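Local coordinates for acetoin utilization protein AcuB, putative (Vibrio cholerae, PDB 2O16) that is of unknown function but carries a pair of CBS domains and may take part in acetoin utilization, probably as a regulatory ligand-binding module, at residues A27-L30 / M31-L34; D56-A59 / A60-S63; R20-T23 / L24-K28; S127-V130 / T131-I134; G96-E99 / S100-M104. All coordinates share one frame; numbering follows the deposited sequence.

Interaction 1. Residues A27-L30 / M31-L34; sequences AKHL and MEAL
Two turns of the helix 24-34, the first helix of a CBS domain, carry side-chain pairs three and four residues apart on two of its faces. On the polar face Lys28 and Glu32 form a long salt bridge, with Lys28 NZ 3.9 Å from Glu32 OE2. Lys28 CE comes closer to that oxygen, at 3.2 Å; the bend at the last torsion (chi4 95°) places NZ, which stays farther from the carboxylate than CE does. The other carboxylate oxygen, Glu32 OE1, lies 3.9 Å from His29 ND1, at the edge of the imidazole and near its plane, with ring and carboxylate planes turned 60° apart. On another face the methyls Leu30 CD1 and Leu34 CD1 touch at 3.8 Å. Beneath these pairs run the helical i to i+4 backbone bonds: Met31 N to Ala27 O and Glu32 N to Lys28 O are both 2.9 Å, while the last bond, Leu34 N to Leu30 O, has lengthened to 3.2 Å where the helix ends. The buried side of the helix faces the rest of the domain: Ala27 and Met31 rest on Leu57 of helix 54-64, and Leu30 and Met31 on Val39 of strand 38-42.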
loop_
_atom_site.group_PDB
_atom_site.type_symbol
_atom_site.label_atom_id
_atom_site.label_comp_id
_atom_site.label_asym_id
_atom_site.label_seq_id
_atom_site.Cartn_x
_atom_site.Cartn_y
_atom_site.Cartn_z
ATOM N N ALA A 27 5.714 -9.554 -8.925
ATOM C CA ALA A 27 5.685 -8.412 -8.001
ATOM C C ALA A 27 7.044 -7.686 -8.029
ATOM O O ALA A 27 7.094 -6.457 -8.039
ATOM C CB ALA A 27 5.355 -8.890 -6.564
ATOM N N LYS A 28 8.126 -8.456 -8.003
ATOM C CA LYS A 28 9.475 -7.891 -8.199
ATOM C C LYS A 28 9.573 -7.014 -9.456
ATOM O O LYS A 28 10.009 -5.860 -9.385
ATOM C CB LYS A 28 10.524 -9.003 -8.223
ATOM C CG LYS A 28 11.991 -8.500 -8.207
ATOM C CD LYS A 28 12.910 -9.641 -8.641
ATOM C CE LYS A 28 14.348 -9.168 -8.923
ATOM N NZ LYS A 28 15.241 -9.346 -7.727
ATOM N N HIS A 29 9.174 -7.565 -10.601
ATOM C CA HIS A 29 9.219 -6.853 -11.875
ATOM C C HIS A 29 8.372 -5.596 -11.884
ATOM O O HIS A 29 8.789 -4.550 -12.400
ATOM C CB HIS A 29 8.810 -7.769 -13.046
ATOM C CG HIS A 29 9.795 -8.861 -13.333
ATOM N ND1 HIS A 29 11.161 -8.669 -13.276
ATOM C CD2 HIS A 29 9.616 -10.149 -13.710
ATOM C CE1 HIS A 29 11.779 -9.800 -13.573
ATOM N NE2 HIS A 29 10.863 -10.715 -13.839
ATOM N N LEU A 30 7.183 -5.685 -11.297
ATOM C CA LEU A 30 6.293 -4.550 -11.251
ATOM C C LEU A 30 6.895 -3.450 -10.373
ATOM O O LEU A 30 6.850 -2.292 -10.729
ATOM C CB LEU A 30 4.932 -4.991 -10.703
ATOM C CG LEU A 30 3.883 -3.909 -10.521
ATOM C CD1 LEU A 30 3.578 -3.344 -11.894
ATOM C CD2 LEU A 30 2.630 -4.555 -9.889
ATOM N N MET A 31 7.451 -3.837 -9.227
ATOM C CA MET A 31 8.131 -2.892 -8.331
ATOM C C MET A 31 9.317 -2.185 -9.000
ATOM O O MET A 31 9.482 -0.974 -8.878
ATOM C CB MET A 31 8.593 -3.627 -7.081
ATOM C CG MET A 31 7.426 -3.855 -6.074
ATOM S SD MET A 31 8.038 -4.589 -4.577
ATOM C CE MET A 31 6.467 -5.225 -3.893
ATOM N N GLU A 32 10.121 -2.950 -9.722
ATOM C CA GLU A 32 11.237 -2.381 -10.517
ATOM C C GLU A 32 10.792 -1.466 -11.672
ATOM O O GLU A 32 11.340 -0.354 -11.852
ATOM C CB GLU A 32 12.121 -3.512 -11.018
ATOM C CG GLU A 32 12.879 -4.187 -9.893
ATOM C CD GLU A 32 13.565 -5.456 -10.327
ATOM O OE1 GLU A 32 13.336 -5.913 -11.478
ATOM O OE2 GLU A 32 14.334 -5.997 -9.510
ATOM N N ALA A 33 9.778 -1.892 -12.421
ATOM C CA ALA A 33 9.292 -1.107 -13.551
ATOM C C ALA A 33 8.777 0.268 -13.139
ATOM O O ALA A 33 8.991 1.268 -13.842
ATOM C CB ALA A 33 8.211 -1.867 -14.323
ATOM N N LEU A 34 8.080 0.325 -12.008
ATOM C CA LEU A 34 7.494 1.578 -11.568
ATOM C C LEU A 34 8.254 2.253 -10.433
ATOM O O LEU A 34 7.881 3.350 -10.016
ATOM C CB LEU A 34 6.055 1.322 -11.136
ATOM C CG LEU A 34 5.161 0.648 -12.169
ATOM C CD1 LEU A 34 3.790 0.391 -11.541
ATOM C CD2 LEU A 34 5.062 1.483 -13.454
#

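Interaction 2. Residues D56-A59 / A60-S63; sequences DLLA and AQES
Gln61 folds back over the preceding turn of helix 54-64 and lays its amide against the Leu57 carbonyl. Its CG stands beside its own backbone N (chi1 -75°), which turns the chain toward the start of the helix, and Gln61 NE2 donates to Leu57 O at 3.2 Å. Leu57 O lies in the plane of the Gln61 amide, yet NE2 comes in steeply over the carbonyl, 77° out of its plane, missing the lone-pair directions. The ordinary helical donor, Gln61 N, reaches Leu57 O at 3.0 Å from the opposite face. Glu62 runs back in a similar way over the next carbonyl: its carboxylate carbon CD is 3.3 Å from Leu58 O, and Glu62 OE2 is 4.0 Å from Leu58 CB, while Glu62 N bonds Leu58 O at 2.9 Å. Ala60 N to Asp56 O and Ser63 N to Ala59 O complete the helical bonds. Asp56 OD2 accepts from Ser53 N, just before the helix. Leu57 and Ala60 pack on Leu24 of helix 24-34. The chemistry is thus mainly polar: Leu57 O accepts from two N-H groups of Gln61, which probably helps to hold the Gln61 amide in its rotation, and Gln61 OE1 accepts a weak bond from Lys28 NZ.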
loop_
_atom_site.group_PDB
_atom_site.type_symbol
_atom_site.label_atom_id
_atom_site.label_comp_id
_atom_site.label_asym_id
_atom_site.label_seq_id
_atom_site.Cartn_x
_atom_site.Cartn_y
_atom_site.Cartn_z
ATOM N N ASP A 56 8.795 -7.855 2.037
ATOM C CA ASP A 56 8.253 -9.219 1.923
ATOM C C ASP A 56 9.001 -10.023 0.863
ATOM O O ASP A 56 9.337 -11.192 1.076
ATOM C CB ASP A 56 6.753 -9.189 1.560
ATOM C CG ASP A 56 5.882 -8.623 2.679
ATOM O OD1 ASP A 56 6.239 -8.805 3.866
ATOM O OD2 ASP A 56 4.851 -7.992 2.373
ATOM N N LEU A 57 9.198 -9.408 -0.308
ATOM C CA LEU A 57 9.848 -10.101 -1.430
ATOM C C LEU A 57 11.293 -10.405 -1.088
ATOM O O LEU A 57 11.777 -11.512 -1.336
ATOM C CB LEU A 57 9.763 -9.286 -2.742
ATOM C CG LEU A 57 8.361 -8.941 -3.252
ATOM C CD1 LEU A 57 8.421 -8.419 -4.678
ATOM C CD2 LEU A 57 7.406 -10.139 -3.159
ATOM N N LEU A 58 11.967 -9.432 -0.479
ATOM C CA LEU A 58 13.370 -9.608 -0.100
ATOM C C LEU A 58 13.518 -10.702 0.956
ATOM O O LEU A 58 14.418 -11.542 0.865
ATOM C CB LEU A 58 14.014 -8.288 0.358
ATOM C CG LEU A 58 14.259 -7.181 -0.675
ATOM C CD1 LEU A 58 14.750 -5.932 0.035
ATOM C CD2 LEU A 58 15.244 -7.582 -1.802
ATOM N N ALA A 59 12.626 -10.727 1.940
ATOM C CA ALA A 59 12.658 -11.796 2.957
ATOM C C ALA A 59 12.378 -13.202 2.389
ATOM O O ALA A 59 12.986 -14.186 2.824
ATOM C CB ALA A 59 11.701 -11.495 4.080
ATOM N N ALA A 60 11.463 -13.309 1.427
ATOM C CA ALA A 60 11.185 -14.616 0.829
ATOM C C ALA A 60 12.389 -15.075 0.007
ATOM O O ALA A 60 12.756 -16.249 0.044
ATOM C CB ALA A 60 9.945 -14.560 -0.036
ATOM N N GLN A 61 12.995 -14.151 -0.731
ATOM C CA GLN A 61 14.169 -14.467 -1.559
ATOM C C GLN A 61 15.362 -14.880 -0.691
ATOM O O GLN A 61 16.027 -15.887 -0.964
ATOM C CB GLN A 61 14.533 -13.300 -2.483
ATOM C CG GLN A 61 13.592 -13.159 -3.677
ATOM C CD GLN A 61 13.841 -11.893 -4.494
ATOM O OE1 GLN A 61 14.488 -11.943 -5.535
ATOM N NE2 GLN A 61 13.335 -10.750 -4.012
ATOM N N GLU A 62 15.610 -14.113 0.361
ATOM C CA GLU A 62 16.679 -14.424 1.306
ATOM C C GLU A 62 16.430 -15.753 2.028
ATOM O O GLU A 62 17.357 -16.551 2.201
ATOM C CB GLU A 62 16.866 -13.273 2.297
ATOM C CG GLU A 62 17.582 -12.042 1.702
ATOM C CD GLU A 62 17.225 -10.739 2.414
ATOM O OE1 GLU A 62 16.701 -10.793 3.550
ATOM O OE2 GLU A 62 17.465 -9.657 1.838
ATOM N N SER A 63 15.182 -16.003 2.415
ATOM C CA SER A 63 14.812 -17.248 3.095
ATOM C C SER A 63 14.884 -18.468 2.168
ATOM O O SER A 63 14.818 -19.613 2.628
ATOM C CB SER A 63 13.420 -17.123 3.716
ATOM O OG SER A 63 12.758 -18.378 3.799
#

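Interaction 3. Residues R20-T23 / L24-K28; sequences RTHT and LNDAK
Thr23 and Asp26 clasp each other across the first turn of helix 24-34, the tight part of this contact. Thr23 holds the N-cap position, and Thr23 OG1 accepts from Asp26 N at 3.2 Å with a nearly straight N-H. In return Asp26 OD2 takes the Thr23 N-H at 2.9 Å, met on its anti side and 35° out of the carboxylate plane. The threonine hydroxyl lies between its backbone N and carbonyl carbon (chi1 69°), which brings it within reach of Asp26 N; Asn25 CB also rests 3.4 Å from Thr23 OG1. The first regular helical bond, Ala27 N to Thr23 O, spans 3.1 Å. His22 forms the looser flank. Its side chain and that of Asp26 cross at about a right angle, with ring and carboxylate planes 52° apart, and His22 CD2 approaches Asp26 OD2 obliquely at 3.3 Å, a contact through carbon, while His22 NE2 stays 4.3 Å from Asp26 OD2. Earlier in the loop, exposed Arg20 makes a cation-pi contact with Phe81. The inward side is closed instead by Leu24, which also touches Gln61 of helix 54-64. Reciprocal bonds between the N-cap residue and the third residue of the helix define a capping box, here starting the first helix of the CBS domain where the loop after strand 12-13 ends.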
loop_
_atom_site.group_PDB
_atom_site.type_symbol
_atom_site.label_atom_id
_atom_site.label_comp_id
_atom_site.label_asym_id
_atom_site.label_seq_id
_atom_site.Cartn_x
_atom_site.Cartn_y
_atom_site.Cartn_z
ATOM N N ARG A 20 -3.581 -13.177 -6.761
ATOM C CA ARG A 20 -2.865 -13.947 -5.718
ATOM C C ARG A 20 -2.062 -15.114 -6.256
ATOM O O ARG A 20 -1.199 -15.671 -5.553
ATOM C CB ARG A 20 -3.884 -14.520 -4.721
ATOM C CG ARG A 20 -4.864 -15.534 -5.365
ATOM C CD ARG A 20 -6.053 -15.863 -4.434
ATOM N NE ARG A 20 -5.625 -16.682 -3.300
ATOM C CZ ARG A 20 -5.510 -18.014 -3.324
ATOM N NH1 ARG A 20 -5.771 -18.713 -4.425
ATOM N NH2 ARG A 20 -5.118 -18.655 -2.241
ATOM N N THR A 21 -2.395 -15.511 -7.495
ATOM C CA THR A 21 -1.686 -16.542 -8.221
ATOM C C THR A 21 -0.572 -16.018 -9.135
ATOM O O THR A 21 0.163 -16.794 -9.743
ATOM C CB THR A 21 -2.687 -17.443 -9.038
ATOM O OG1 THR A 21 -3.643 -16.623 -9.727
ATOM C CG2 THR A 21 -3.432 -18.385 -8.104
ATOM N N HIS A 22 -0.452 -14.702 -9.279
ATOM C CA HIS A 22 0.788 -14.166 -9.826
ATOM C C HIS A 22 1.898 -14.440 -8.816
ATOM O O HIS A 22 1.621 -14.960 -7.720
ATOM C CB HIS A 22 0.637 -12.690 -10.163
ATOM C CG HIS A 22 0.140 -12.458 -11.553
ATOM N ND1 HIS A 22 -0.955 -13.122 -12.064
ATOM C CD2 HIS A 22 0.586 -11.640 -12.542
ATOM C CE1 HIS A 22 -1.165 -12.727 -13.310
ATOM N NE2 HIS A 22 -0.256 -11.815 -13.619
ATOM N N THR A 23 3.153 -14.187 -9.189
ATOM C CA THR A 23 4.254 -14.715 -8.393
ATOM C C THR A 23 5.104 -13.602 -7.765
ATOM O O THR A 23 4.913 -12.400 -8.085
ATOM C CB THR A 23 5.194 -15.569 -9.261
ATOM O OG1 THR A 23 5.870 -14.705 -10.174
ATOM C CG2 THR A 23 4.405 -16.648 -10.040
ATOM N N LEU A 24 6.009 -14.010 -6.879
ATOM C CA LEU A 24 7.087 -13.123 -6.370
ATOM C C LEU A 24 7.795 -12.400 -7.526
ATOM O O LEU A 24 8.035 -11.171 -7.480
ATOM C CB LEU A 24 8.120 -13.921 -5.564
ATOM C CG LEU A 24 9.172 -13.097 -4.782
ATOM C CD1 LEU A 24 9.584 -13.848 -3.535
ATOM C CD2 LEU A 24 10.377 -12.760 -5.643
ATOM N N ASN A 25 8.110 -13.168 -8.581
ATOM C CA ASN A 25 8.793 -12.621 -9.750
ATOM C C ASN A 25 8.011 -11.503 -10.423
ATOM O O ASN A 25 8.585 -10.480 -10.795
ATOM C CB ASN A 25 9.101 -13.737 -10.755
ATOM C CG ASN A 25 10.335 -13.441 -11.587
ATOM O OD1 ASN A 25 11.267 -12.790 -11.118
ATOM N ND2 ASN A 25 10.343 -13.921 -12.843
ATOM N N ASP A 26 6.695 -11.678 -10.569
ATOM C CA ASP A 26 5.842 -10.635 -11.107
ATOM C C ASP A 26 5.831 -9.376 -10.241
ATOM O O ASP A 26 5.871 -8.266 -10.772
ATOM C CB ASP A 26 4.392 -11.112 -11.252
ATOM C CG ASP A 26 4.249 -12.301 -12.185
ATOM O OD1 ASP A 26 4.947 -12.345 -13.227
ATOM O OD2 ASP A 26 3.421 -13.171 -11.882
ATOM N N ALA A 27 5.714 -9.554 -8.925
ATOM C CA ALA A 27 5.685 -8.412 -8.001
ATOM C C ALA A 27 7.044 -7.686 -8.029
ATOM O O ALA A 27 7.094 -6.457 -8.039
ATOM C CB ALA A 27 5.355 -8.890 -6.564
ATOM N N LYS A 28 8.126 -8.456 -8.003
ATOM C CA LYS A 28 9.475 -7.891 -8.199
ATOM C C LYS A 28 9.573 -7.014 -9.456
ATOM O O LYS A 28 10.009 -5.860 -9.385
ATOM C CB LYS A 28 10.524 -9.003 -8.223
ATOM C CG LYS A 28 11.991 -8.500 -8.207
ATOM C CD LYS A 28 12.910 -9.641 -8.641
ATOM C CE LYS A 28 14.348 -9.168 -8.923
ATOM N NZ LYS A 28 15.241 -9.346 -7.727
#

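Interaction 4. Residues S127-V130 / T131-I134; sequences SDFV and TIAI. With PO4 (phosphate ion), chain C.
The Phe129 ring meets the Ile132 side chain obliquely, the methyl Ile132 CG2 standing 4.3 Å from Phe129 CD1. Leu97, Ala101 and Met104 of helix 97-106 also touch the ring, while Met10 touches both Phe129 and Ile132. The other flat group, the Asp128 carboxylate, is held from outside this contact: Asp128 OD1 is hydrogen-bonded to Thr12 OG1 and OD2 to Thr125 N. One turn apart on a more exposed face, Val130 CG1 touches Ile134 CD1 at 3.9 Å; Ile134 CG1 is trans to its carbonyl carbon (chi1 -67°), bringing the end of the chain back over Val130 O, 3.6 Å from CD1. The backbone bonding of helix 126-141 is weakest here at its start, 3.3 Å between Thr131 N and Ser127 O, against 2.8 Å between Ala133 N and Phe129 O. At the early end Ser127 OG donates to phosphate O4 at 2.9 Å. That ion, probably from the crystallisation liquor, also binds His38 ND1, Thr125 OG1 and Arg37 N. The chemistry divides along the helix: hydroxyls at its start, with Arg37 N and His38 from the first CBS domain, hold an anion, consistent with a ligand pocket between the CBS domains, and apolar side chains farther on join it to helix 97-106.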
loop_
_atom_site.group_PDB
_atom_site.type_symbol
_atom_site.label_atom_id
_atom_site.label_comp_id
_atom_site.label_asym_id
_atom_site.label_seq_id
_atom_site.Cartn_x
_atom_site.Cartn_y
_atom_site.Cartn_z
ATOM N N SER A 127 5.227 7.825 -0.059
ATOM C CA SER A 127 5.230 8.784 -1.180
ATOM C C SER A 127 4.084 9.805 -1.079
ATOM O O SER A 127 4.258 10.977 -1.395
ATOM C CB SER A 127 5.236 8.084 -2.549
ATOM O OG SER A 127 6.303 7.136 -2.598
ATOM N N ASP A 128 2.914 9.370 -0.623
ATOM C CA ASP A 128 1.790 10.284 -0.445
ATOM C C ASP A 128 2.031 11.337 0.647
ATOM O O ASP A 128 1.599 12.505 0.506
ATOM C CB ASP A 128 0.486 9.513 -0.173
ATOM C CG ASP A 128 0.133 8.572 -1.304
ATOM O OD1 ASP A 128 0.164 9.009 -2.480
ATOM O OD2 ASP A 128 -0.125 7.389 -1.021
ATOM N N PHE A 129 2.675 10.918 1.732
ATOM C CA PHE A 129 3.066 11.836 2.809
ATOM C C PHE A 129 4.115 12.838 2.378
ATOM O O PHE A 129 4.088 13.979 2.814
ATOM C CB PHE A 129 3.554 11.071 4.037
ATOM C CG PHE A 129 2.450 10.339 4.754
ATOM C CD1 PHE A 129 1.372 11.037 5.288
ATOM C CD2 PHE A 129 2.472 8.952 4.861
ATOM C CE1 PHE A 129 0.319 10.341 5.952
ATOM C CE2 PHE A 129 1.430 8.254 5.542
ATOM C CZ PHE A 129 0.371 8.952 6.059
ATOM N N VAL A 130 5.053 12.416 1.526
ATOM C CA VAL A 130 5.970 13.420 0.943
ATOM C C VAL A 130 5.219 14.548 0.223
ATOM O O VAL A 130 5.504 15.716 0.419
ATOM C CB VAL A 130 7.017 12.759 -0.001
ATOM C CG1 VAL A 130 7.906 13.842 -0.659
ATOM C CG2 VAL A 130 7.897 11.752 0.771
ATOM N N THR A 131 4.253 14.188 -0.627
ATOM C CA THR A 131 3.470 15.128 -1.396
ATOM C C THR A 131 2.696 16.057 -0.478
ATOM O O THR A 131 2.673 17.285 -0.657
ATOM C CB THR A 131 2.459 14.392 -2.314
ATOM O OG1 THR A 131 3.175 13.588 -3.253
ATOM C CG2 THR A 131 1.571 15.402 -3.103
ATOM N N ILE A 132 2.062 15.465 0.524
ATOM C CA ILE A 132 1.305 16.279 1.434
ATOM C C ILE A 132 2.226 17.191 2.293
ATOM O O ILE A 132 1.867 18.346 2.543
ATOM C CB ILE A 132 0.245 15.431 2.202
ATOM C CG1 ILE A 132 -1.026 16.261 2.428
ATOM C CG2 ILE A 132 0.790 14.887 3.501
ATOM C CD1 ILE A 132 -1.972 16.273 1.231
ATOM N N ALA A 133 3.415 16.714 2.681
ATOM C CA ALA A 133 4.392 17.579 3.403
ATOM C C ALA A 133 4.806 18.794 2.552
ATOM O O ALA A 133 4.903 19.939 3.055
ATOM C CB ALA A 133 5.660 16.766 3.828
ATOM N N ILE A 134 5.058 18.540 1.270
ATOM C CA ILE A 134 5.395 19.626 0.323
ATOM C C ILE A 134 4.252 20.655 0.257
ATOM O O ILE A 134 4.487 21.869 0.397
ATOM C CB ILE A 134 5.717 19.062 -1.082
ATOM C CG1 ILE A 134 7.019 18.233 -1.048
ATOM C CG2 ILE A 134 5.827 20.208 -2.171
ATOM C CD1 ILE A 134 7.223 17.332 -2.354
HETATM P P PO4 C . 6.074 3.250 -2.183
HETATM O O1 PO4 C . 5.387 1.940 -2.480
HETATM O O2 PO4 C . 6.459 3.203 -0.717
HETATM O O3 PO4 C . 7.334 3.239 -3.018
HETATM O O4 PO4 C . 5.234 4.476 -2.495
#

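Interaction 5. Residues G96-E99 / S100-M104; sequences GLKE and SAIYM
Ser100, the first residue of the second segment, reaches back to Gly96, the N-cap of helix 97-106, with two donors. Ser100 OG gives its proton to Gly96 O at 2.9 Å and Ser100 N does so at 3.0 Å, from opposite faces of the carbonyl plane. A chi1 of -65° swings the hydroxyl back toward the preceding turn, where that carbonyl lies. Ala101 follows with a straight backbone bond, Ala101 N to Leu97 O at 2.9 Å. Ile102 N bonds Lys98 O at 2.9 Å, and its side chain lies alongside that of Lys98, pointing the same way, with Ile102 CD1 3.8 Å from Lys98 CG; the contact uses the aliphatic base of the lysine. Tyr103 N to Glu99 O, 3.0 Å, carries the helical bonding on, while the tyrosine ring leads away to meet the ring of His107. Met104 N bonds Ser100 O within the segment. Ser100 is buried, with Val7, Val91 and Ala95 against its side chain, so the bond to Gly96 O probably satisfies its hydroxyl inside apolar surroundings and ties the second turn to the helix start.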
loop_
_atom_site.group_PDB
_atom_site.type_symbol
_atom_site.label_atom_id
_atom_site.label_comp_id
_atom_site.label_asym_id
_atom_site.label_seq_id
_atom_site.Cartn_x
_atom_site.Cartn_y
_atom_site.Cartn_z
ATOM N N GLY A 96 -10.284 10.492 8.494
ATOM C CA GLY A 96 -9.505 11.726 8.594
ATOM C C GLY A 96 -8.024 11.416 8.395
ATOM O O GLY A 96 -7.507 10.401 8.903
ATOM N N LEU A 97 -7.341 12.308 7.693
ATOM C CA LEU A 97 -5.939 12.094 7.371
ATOM C C LEU A 97 -5.074 12.090 8.615
ATOM O O LEU A 97 -4.280 11.185 8.765
ATOM C CB LEU A 97 -5.398 13.109 6.358
ATOM C CG LEU A 97 -3.870 13.120 6.179
ATOM C CD1 LEU A 97 -3.349 11.781 5.662
ATOM C CD2 LEU A 97 -3.418 14.275 5.231
ATOM N N LYS A 98 -5.219 13.069 9.514
ATOM C CA LYS A 98 -4.292 13.144 10.658
ATOM C C LYS A 98 -4.460 11.905 11.529
ATOM O O LYS A 98 -3.484 11.300 11.994
ATOM C CB LYS A 98 -4.529 14.407 11.508
ATOM C CG LYS A 98 -3.431 14.609 12.571
ATOM C CD LYS A 98 -3.627 15.861 13.460
ATOM C CE LYS A 98 -4.825 15.722 14.378
ATOM N NZ LYS A 98 -4.839 16.858 15.380
ATOM N N GLU A 99 -5.716 11.523 11.733
ATOM C CA GLU A 99 -6.010 10.372 12.567
ATOM C C GLU A 99 -5.377 9.116 11.964
ATOM O O GLU A 99 -4.778 8.303 12.688
ATOM C CB GLU A 99 -7.522 10.194 12.723
ATOM C CG GLU A 99 -7.846 8.978 13.563
ATOM C CD GLU A 99 -9.318 8.860 13.942
ATOM O OE1 GLU A 99 -10.188 9.499 13.289
ATOM O OE2 GLU A 99 -9.588 8.113 14.922
ATOM N N SER A 100 -5.485 8.977 10.645
ATOM C CA SER A 100 -4.984 7.788 9.952
ATOM C C SER A 100 -3.461 7.755 9.967
ATOM O O SER A 100 -2.862 6.682 10.141
ATOM C CB SER A 100 -5.525 7.705 8.516
ATOM O OG SER A 100 -6.944 7.531 8.544
ATOM N N ALA A 101 -2.838 8.919 9.788
ATOM C CA ALA A 101 -1.348 9.009 9.867
ATOM C C ALA A 101 -0.835 8.645 11.260
ATOM O O ALA A 101 0.188 7.936 11.401
ATOM C CB ALA A 101 -0.878 10.410 9.481
ATOM N N ILE A 102 -1.506 9.164 12.292
ATOM C CA ILE A 102 -1.129 8.840 13.676
ATOM C C ILE A 102 -1.229 7.323 13.913
ATOM O O ILE A 102 -0.351 6.722 14.524
ATOM C CB ILE A 102 -1.962 9.667 14.710
ATOM C CG1 ILE A 102 -1.559 11.167 14.644
ATOM C CG2 ILE A 102 -1.746 9.124 16.112
ATOM C CD1 ILE A 102 -2.558 12.146 15.362
ATOM N N TYR A 103 -2.289 6.715 13.409
ATOM C CA TYR A 103 -2.463 5.263 13.447
ATOM C C TYR A 103 -1.290 4.540 12.768
ATOM O O TYR A 103 -0.729 3.592 13.316
ATOM C CB TYR A 103 -3.785 4.886 12.770
ATOM C CG TYR A 103 -4.132 3.408 12.871
ATOM C CD1 TYR A 103 -5.003 2.939 13.870
ATOM C CD2 TYR A 103 -3.597 2.489 11.963
ATOM C CE1 TYR A 103 -5.332 1.576 13.949
ATOM C CE2 TYR A 103 -3.901 1.148 12.035
ATOM C CZ TYR A 103 -4.770 0.697 13.028
ATOM O OH TYR A 103 -5.067 -0.653 13.074
ATOM N N MET A 104 -0.915 5.004 11.581
ATOM C CA MET A 104 0.187 4.389 10.829
ATOM C C MET A 104 1.507 4.521 11.581
ATOM O O MET A 104 2.343 3.580 11.601
ATOM C CB MET A 104 0.283 5.043 9.453
ATOM C CG MET A 104 -0.846 4.568 8.490
ATOM S SD MET A 104 -0.723 5.456 6.908
ATOM C CE MET A 104 0.656 4.660 6.140
#

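All five contacts are local, within or at the start of a helix. Interactions 1 and 3 share helix 24-34, and interaction 2 lies on helix 54-64, which packs against it. Interactions 4 and 5 form the corresponding helix pair of the second CBS domain, packed together in the same way through apolar side chains. Interactions 2 and 4 are mostly surface contacts, the other three partly buried. Their chemistry differs with place: interaction 3 caps a helix start, interactions 2 and 5 add side-chain donors to carbonyls, interaction 1 pairs charges on an outer face, and interaction 4 combines apolar pairs with a phosphate contact.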